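Local coordinates for protein 6-phosphogluconolactonase (Thermotoga maritima, PDB 1VL1) that hydrolyses 6-phosphogluconolactone to 6-phosphogluconate, the second step of the oxidative pentose phosphate pathway, at residues A[78-84]-A[177-182]. Sequence-based numbering, arbitrary orientation.
Sequences LSDERYV and VPRVTL
Ser79, with helix-like phi/psi of -76/-27, kinks strand 74-82 just before its last residues pair antiparallel with 179-182 (176° between axes, 4.6 Å apart). Its carbonyl O receives Leu182 N at 3.0 Å, while its short hydroxyl OG donates to Asp80 OD1 (2.7 Å). Extended Asp80 faces Thr181 as a non-hydrogen-bonded pair (CA-CA 4.1 Å); Ser153 OG bonds Asp80 OD2 and Arg179 NH1. Glu81 and Val180 are the hydrogen-bonded pair, Glu81 N to Val180 O 2.8 Å and Val180 N to Glu81 O 2.9 Å; the long side chain of Glu81 (chi1 t, chi2 p) lets OE1 reach back to Arg82 N (2.8 Å) and Asn92 N. Strand 179-182, itself paired with 166-168, adds an antiparallel extension to the otherwise largely parallel, Rossmann-like sheet. Next, Arg82 opposes Arg179: Arg82 NE and Arg179 NH1 lie 3.5 Å apart, and a water accepts from Arg82 NH2 and Arg179 NH1 (3.0 Å each). Arg82 also reaches Gln90 and approaches a bound citrate, consistent with an anion-binding pocket. Tyr83 N donates to Pro178 O (2.9 Å); Tyr83 centres an inverse gamma turn, and Val84 CG1 packs on Val177 CG1 (4.2 Å).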
loop_
_atom_site.group_PDB
_atom_site.type_symbol
_atom_site.label_atom_id
_atom_site.label_comp_id
_atom_site.label_asym_id
_atom_site.label_seq_id
_atom_site.Cartn_x
_atom_site.Cartn_y
_atom_site.Cartn_z
ATOM N N LEU A 78 4.097 -3.222 4.604
ATOM C CA LEU A 78 3.042 -2.213 4.772
ATOM C C LEU A 78 3.429 -0.852 4.218
ATOM O O LEU A 78 4.571 -0.430 4.400
ATOM C CB LEU A 78 2.752 -2.040 6.245
ATOM C CG LEU A 78 1.698 -2.999 6.761
ATOM C CD1 LEU A 78 1.845 -4.447 6.389
ATOM C CD2 LEU A 78 1.646 -2.812 8.225
ATOM N N SER A 79 2.481 -0.108 3.654
ATOM C CA SER A 79 2.755 1.230 3.153
ATOM C C SER A 79 2.852 2.212 4.342
ATOM O O SER A 79 3.464 3.257 4.219
ATOM C CB SER A 79 1.638 1.724 2.236
ATOM O OG SER A 79 0.374 1.640 2.863
ATOM N N ASP A 80 2.178 1.902 5.425
ATOM C CA ASP A 80 2.111 2.761 6.568
ATOM C C ASP A 80 1.485 2.018 7.746
ATOM O O ASP A 80 0.832 0.992 7.610
ATOM C CB ASP A 80 1.308 4.032 6.276
ATOM C CG ASP A 80 -0.140 3.743 6.022
ATOM O OD1 ASP A 80 -0.501 3.184 4.956
ATOM O OD2 ASP A 80 -0.963 4.008 6.893
ATOM N N GLU A 81 1.622 2.610 8.902
ATOM C CA GLU A 81 1.024 2.018 10.097
ATOM C C GLU A 81 0.600 3.123 11.060
ATOM O O GLU A 81 1.252 4.141 11.212
ATOM C CB GLU A 81 1.957 1.048 10.801
ATOM C CG GLU A 81 1.374 0.354 12.007
ATOM C CD GLU A 81 0.165 -0.465 11.658
ATOM O OE1 GLU A 81 -0.944 0.109 11.633
ATOM O OE2 GLU A 81 0.338 -1.671 11.469
ATOM N N ARG A 82 -0.533 2.883 11.700
ATOM C CA ARG A 82 -1.000 3.710 12.797
ATOM C C ARG A 82 -0.173 3.376 14.028
ATOM O O ARG A 82 0.048 2.206 14.359
ATOM C CB ARG A 82 -2.495 3.462 13.042
ATOM C CG ARG A 82 -3.380 4.056 11.959
ATOM C CD ARG A 82 -3.599 3.151 10.764
ATOM N NE ARG A 82 -4.678 3.708 9.951
ATOM C CZ ARG A 82 -5.964 3.524 10.154
ATOM N NH1 ARG A 82 -6.391 2.769 11.122
ATOM N NH2 ARG A 82 -6.849 4.114 9.378
ATOM N N TYR A 83 0.235 4.412 14.776
ATOM C CA TYR A 83 1.131 4.236 15.929
ATOM C C TYR A 83 0.266 3.881 17.136
ATOM O O TYR A 83 0.036 4.659 18.065
ATOM C CB TYR A 83 2.044 5.462 16.199
ATOM C CG TYR A 83 3.135 5.155 17.217
ATOM C CD1 TYR A 83 4.170 4.294 16.924
ATOM C CD2 TYR A 83 3.132 5.748 18.483
ATOM C CE1 TYR A 83 5.150 4.006 17.850
ATOM C CE2 TYR A 83 4.097 5.456 19.435
ATOM C CZ TYR A 83 5.122 4.625 19.128
ATOM O OH TYR A 83 6.058 4.357 20.102
ATOM N N VAL A 84 -0.166 2.636 17.092
ATOM C CA VAL A 84 -0.971 1.995 18.098
ATOM C C VAL A 84 -0.507 0.550 18.209
ATOM O O VAL A 84 0.215 0.028 17.345
ATOM C CB VAL A 84 -2.490 2.023 17.677
ATOM C CG1 VAL A 84 -2.939 3.421 17.431
ATOM C CG2 VAL A 84 -2.751 1.167 16.435
ATOM N N VAL A 177 -4.133 9.781 15.133
ATOM C CA VAL A 177 -2.999 9.185 15.834
ATOM C C VAL A 177 -1.755 9.411 15.008
ATOM O O VAL A 177 -1.848 9.600 13.787
ATOM C CB VAL A 177 -3.197 7.640 16.057
ATOM C CG1 VAL A 177 -4.346 7.396 17.063
ATOM C CG2 VAL A 177 -3.387 6.857 14.756
ATOM N N PRO A 178 -0.588 9.434 15.636
ATOM C CA PRO A 178 0.638 9.526 14.882
ATOM C C PRO A 178 0.757 8.320 13.969
ATOM O O PRO A 178 0.190 7.267 14.248
ATOM C CB PRO A 178 1.717 9.511 15.950
ATOM C CG PRO A 178 1.075 9.934 17.135
ATOM C CD PRO A 178 -0.343 9.380 17.084
ATOM N N ARG A 179 1.422 8.522 12.850
ATOM C CA ARG A 179 1.569 7.484 11.830
ATOM C C ARG A 179 3.041 7.334 11.420
ATOM O O ARG A 179 3.828 8.317 11.452
ATOM C CB ARG A 179 0.785 7.766 10.530
ATOM C CG ARG A 179 -0.583 8.400 10.605
ATOM C CD ARG A 179 -1.526 7.529 11.238
ATOM N NE ARG A 179 -2.951 7.962 11.183
ATOM C CZ ARG A 179 -3.824 7.588 10.260
ATOM N NH1 ARG A 179 -3.442 6.931 9.154
ATOM N NH2 ARG A 179 -5.096 7.895 10.421
ATOM N N VAL A 180 3.392 6.121 11.001
ATOM C CA VAL A 180 4.660 5.813 10.364
ATOM C C VAL A 180 4.316 5.527 8.904
ATOM O O VAL A 180 3.372 4.793 8.637
ATOM C CB VAL A 180 5.316 4.613 11.030
ATOM C CG1 VAL A 180 6.512 4.120 10.187
ATOM C CG2 VAL A 180 5.659 4.961 12.449
ATOM N N THR A 181 5.017 6.162 7.974
ATOM C CA THR A 181 4.666 5.983 6.584
ATOM C C THR A 181 5.849 5.928 5.668
ATOM O O THR A 181 6.857 6.594 5.881
ATOM C CB THR A 181 3.690 7.138 6.135
ATOM O OG1 THR A 181 3.161 6.873 4.808
ATOM C CG2 THR A 181 4.398 8.439 6.087
ATOM N N LEU A 182 5.729 5.121 4.597
ATOM C CA LEU A 182 6.621 5.303 3.493
ATOM C C LEU A 182 6.377 6.663 2.916
ATOM O O LEU A 182 5.266 7.199 3.012
ATOM C CB LEU A 182 6.337 4.294 2.389
ATOM C CG LEU A 182 6.647 2.846 2.704
ATOM C CD1 LEU A 182 6.498 1.922 1.439
ATOM C CD2 LEU A 182 7.914 2.618 3.290
HETATM O O HOH W 1 -6.124 6.545 7.762
#